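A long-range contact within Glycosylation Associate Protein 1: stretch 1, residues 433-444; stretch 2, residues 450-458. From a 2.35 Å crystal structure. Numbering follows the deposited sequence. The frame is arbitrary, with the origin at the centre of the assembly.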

# COMPACT_ATOMS: atom_id res chain seq x y z
N ILE A 433 15.61 9.58 -6.67
CA ILE A 433 14.89 8.54 -5.92
C ILE A 433 13.55 8.29 -6.61
O ILE A 433 12.52 8.84 -6.19
CB ILE A 433 14.68 8.93 -4.45
CG1 ILE A 433 15.95 9.53 -3.86
CG2 ILE A 433 14.24 7.71 -3.64
CD1 ILE A 433 15.76 10.20 -2.52
N PRO A 434 13.52 7.50 -7.68
CA PRO A 434 12.26 7.30 -8.40
C PRO A 434 11.25 6.56 -7.54
O PRO A 434 11.60 5.76 -6.67
CB PRO A 434 12.66 6.50 -9.64
CG PRO A 434 14.03 6.05 -9.41
CD PRO A 434 14.67 6.99 -8.44
N ASP A 435 9.98 6.89 -7.76
CA ASP A 435 8.88 6.27 -7.02
C ASP A 435 8.87 4.75 -7.22
O ASP A 435 8.91 4.25 -8.35
CB ASP A 435 7.56 6.90 -7.46
CG ASP A 435 6.36 6.29 -6.74
OD1 ASP A 435 6.21 6.54 -5.54
OD2 ASP A 435 5.58 5.54 -7.37
N LEU A 436 8.81 4.02 -6.11
CA LEU A 436 8.91 2.57 -6.15
C LEU A 436 7.70 1.96 -6.85
O LEU A 436 7.85 1.10 -7.73
CB LEU A 436 9.04 2.00 -4.74
CG LEU A 436 8.95 0.47 -4.68
CD1 LEU A 436 10.15 -0.12 -5.41
CD2 LEU A 436 8.86 -0.08 -3.24
N TYR A 437 6.49 2.36 -6.44
CA TYR A 437 5.31 1.73 -7.02
C TYR A 437 5.25 1.97 -8.53
O TYR A 437 4.87 1.08 -9.29
CB TYR A 437 4.02 2.22 -6.35
CG TYR A 437 2.87 1.44 -6.95
CD1 TYR A 437 2.70 0.09 -6.66
CD2 TYR A 437 2.01 2.01 -7.87
CE1 TYR A 437 1.68 -0.66 -7.24
CE2 TYR A 437 0.96 1.26 -8.46
CZ TYR A 437 0.81 -0.07 -8.14
OH TYR A 437 -0.19 -0.83 -8.71
N THR A 438 5.65 3.16 -8.97
CA THR A 438 5.70 3.46 -10.40
C THR A 438 6.65 2.51 -11.13
O THR A 438 6.35 2.05 -12.24
CB THR A 438 6.11 4.92 -10.62
OG1 THR A 438 5.16 5.77 -9.97
CG2 THR A 438 6.16 5.27 -12.10
N GLN A 439 7.81 2.22 -10.53
CA GLN A 439 8.73 1.25 -11.13
C GLN A 439 8.08 -0.12 -11.23
O GLN A 439 8.18 -0.79 -12.28
CB GLN A 439 10.01 1.17 -10.31
CG GLN A 439 10.83 2.43 -10.29
CD GLN A 439 12.08 2.27 -9.47
OE1 GLN A 439 12.03 2.17 -8.23
NE2 GLN A 439 13.21 2.23 -10.14
N ILE A 440 7.42 -0.58 -10.16
CA ILE A 440 6.73 -1.87 -10.18
C ILE A 440 5.67 -1.88 -11.26
O ILE A 440 5.52 -2.87 -12.00
CB ILE A 440 6.11 -2.17 -8.80
CG1 ILE A 440 7.20 -2.53 -7.79
CG2 ILE A 440 5.08 -3.29 -8.91
CD1 ILE A 440 6.77 -2.26 -6.36
N ALA A 441 4.90 -0.80 -11.37
CA ALA A 441 3.88 -0.72 -12.41
C ALA A 441 4.51 -0.80 -13.80
O ALA A 441 3.94 -1.41 -14.72
CB ALA A 441 3.07 0.57 -12.24
N GLY A 442 5.70 -0.23 -13.96
CA GLY A 442 6.44 -0.29 -15.21
C GLY A 442 6.77 -1.71 -15.64
O GLY A 442 6.38 -2.12 -16.73
N ILE A 443 7.48 -2.47 -14.80
CA ILE A 443 7.79 -3.86 -15.15
C ILE A 443 6.54 -4.72 -15.20
O ILE A 443 6.58 -5.83 -15.75
CB ILE A 443 8.78 -4.52 -14.17
CG1 ILE A 443 8.13 -4.73 -12.80
CG2 ILE A 443 10.07 -3.73 -14.02
CD1 ILE A 443 9.04 -5.44 -11.79
N SER A 444 5.43 -4.28 -14.59
CA SER A 444 4.21 -5.08 -14.60
C SER A 444 3.36 -4.81 -15.84
O SER A 444 2.52 -5.65 -16.19
CB SER A 444 3.37 -4.79 -13.34
OG SER A 444 4.00 -5.25 -12.17
N ILE A 450 12.08 5.84 -18.30
CA ILE A 450 13.28 6.65 -18.43
C ILE A 450 13.70 7.13 -17.04
O ILE A 450 12.94 7.85 -16.37
CB ILE A 450 13.08 7.85 -19.38
CG1 ILE A 450 12.77 7.37 -20.80
CG2 ILE A 450 14.34 8.73 -19.37
CD1 ILE A 450 12.48 8.51 -21.77
N ASN A 451 14.90 6.76 -16.62
CA ASN A 451 15.49 7.14 -15.35
C ASN A 451 16.83 7.84 -15.60
O ASN A 451 17.40 7.75 -16.68
CB ASN A 451 15.68 5.92 -14.43
CG ASN A 451 14.42 5.06 -14.30
OD1 ASN A 451 14.45 3.86 -14.54
ND2 ASN A 451 13.30 5.68 -13.94
N THR A 452 17.33 8.55 -14.59
CA THR A 452 18.70 9.05 -14.61
C THR A 452 19.66 8.19 -13.80
O THR A 452 20.83 8.54 -13.69
CB THR A 452 18.77 10.48 -14.08
OG1 THR A 452 18.14 10.54 -12.80
CG2 THR A 452 18.11 11.43 -15.03
N ILE A 453 19.19 7.09 -13.21
CA ILE A 453 20.02 6.25 -12.36
C ILE A 453 19.76 4.79 -12.73
O ILE A 453 18.72 4.45 -13.29
CB ILE A 453 19.74 6.47 -10.87
CG1 ILE A 453 18.40 5.81 -10.49
CG2 ILE A 453 19.69 7.95 -10.54
CD1 ILE A 453 18.00 6.02 -9.05
N LEU A 454 20.72 3.95 -12.39
CA LEU A 454 20.53 2.52 -12.52
C LEU A 454 19.64 2.02 -11.38
O LEU A 454 19.77 2.45 -10.23
CB LEU A 454 21.87 1.78 -12.50
CG LEU A 454 21.86 0.27 -12.78
CD1 LEU A 454 21.63 -0.59 -11.51
CD2 LEU A 454 20.85 -0.08 -13.90
N THR A 455 18.74 1.11 -11.73
CA THR A 455 17.82 0.49 -10.79
C THR A 455 17.77 -0.98 -11.14
O THR A 455 18.15 -1.39 -12.24
CB THR A 455 16.41 1.10 -10.87
OG1 THR A 455 15.81 0.77 -12.13
CG2 THR A 455 16.46 2.64 -10.73
N GLU A 456 17.30 -1.79 -10.20
CA GLU A 456 17.11 -3.18 -10.56
C GLU A 456 15.91 -3.39 -11.48
O GLU A 456 15.73 -4.50 -11.99
CB GLU A 456 16.96 -4.02 -9.29
CG GLU A 456 18.09 -3.85 -8.29
CD GLU A 456 18.17 -5.02 -7.33
OE1 GLU A 456 17.22 -5.84 -7.33
OE2 GLU A 456 19.17 -5.13 -6.58
N PHE A 457 15.11 -2.36 -11.72
CA PHE A 457 13.88 -2.50 -12.48
C PHE A 457 14.06 -2.35 -13.98
O PHE A 457 13.21 -2.83 -14.74
CB PHE A 457 12.85 -1.46 -12.02
CG PHE A 457 12.27 -1.76 -10.69
CD1 PHE A 457 11.14 -2.56 -10.57
CD2 PHE A 457 12.90 -1.29 -9.54
CE1 PHE A 457 10.62 -2.85 -9.33
CE2 PHE A 457 12.38 -1.58 -8.30
CZ PHE A 457 11.24 -2.35 -8.19
N VAL A 458 15.11 -1.66 -14.42
CA VAL A 458 15.26 -1.28 -15.82
C VAL A 458 16.59 -1.82 -16.32
O VAL A 458 17.62 -1.62 -15.67
CB VAL A 458 15.18 0.24 -16.01
CG1 VAL A 458 15.63 0.62 -17.41
CG2 VAL A 458 13.78 0.75 -15.72
O HOH W 1 13.11 2.23 -12.78

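What anchors the second stretch to the helix? Chiefly Phe 457, which gives up more surface to the contact than any other residue here. Its CA-to-CB bond points toward the helix, and chi1 in m with chi2 at -89° lays the ring among Leu 436, Gln 439, Ile 440 and Ile 443. Gln 439 CB sits over one face, 3.8 Å from the ring centroid and 13° off the normal, a CH-pi contact. Ile 443 CD1 meets the edge, 3.8 Å from Phe 457 CD1.

How do the helical side chains reach the ring? Leu 436 starts sideways, but its t, p rotamer brings CD1 to 3.7 Å from Phe 457 CZ. Ile 440 points away at CB, yet chi1 in m leaves CG1 3.8 Å from Phe 457 CE1. Ile 443 adopts p, t, which sets both CD1 and CG2 3.8 Å from Phe 457 CD1; CG2 also packs 3.3 Å from Phe 457 O.

Why does a glutamine suit a place beside an aromatic ring? Its CB lies over the ring face, and the longer side chain carries NE2 on to a water, passing 3.6 Å from Phe 457 CD2. With chi1 in m, chi2 in t and chi3 at -70°, Gln 439 NE2 donates to water 1 at 2.6 Å. That water donates to Asn 451 OD1 at 2.7 Å and accepts from Thr 455 OG1 at 3.1 Å, linking the stretches, which share no direct hydrogen bond. Thr 455, chi1 in p, also accepts at OG1 from Phe 457 N at 3.2 Å, while its CG2 lies 3.3 Å from Gln 439 NE2.

What closes the contact before the helix? The CA-to-CB bond of Pro 434 points toward the second stretch, and its compact apolar ring packs there, with CD 3.5 Å from Ile 453 CD1; the p, t rotamer of Ile 453 carries that methyl to it.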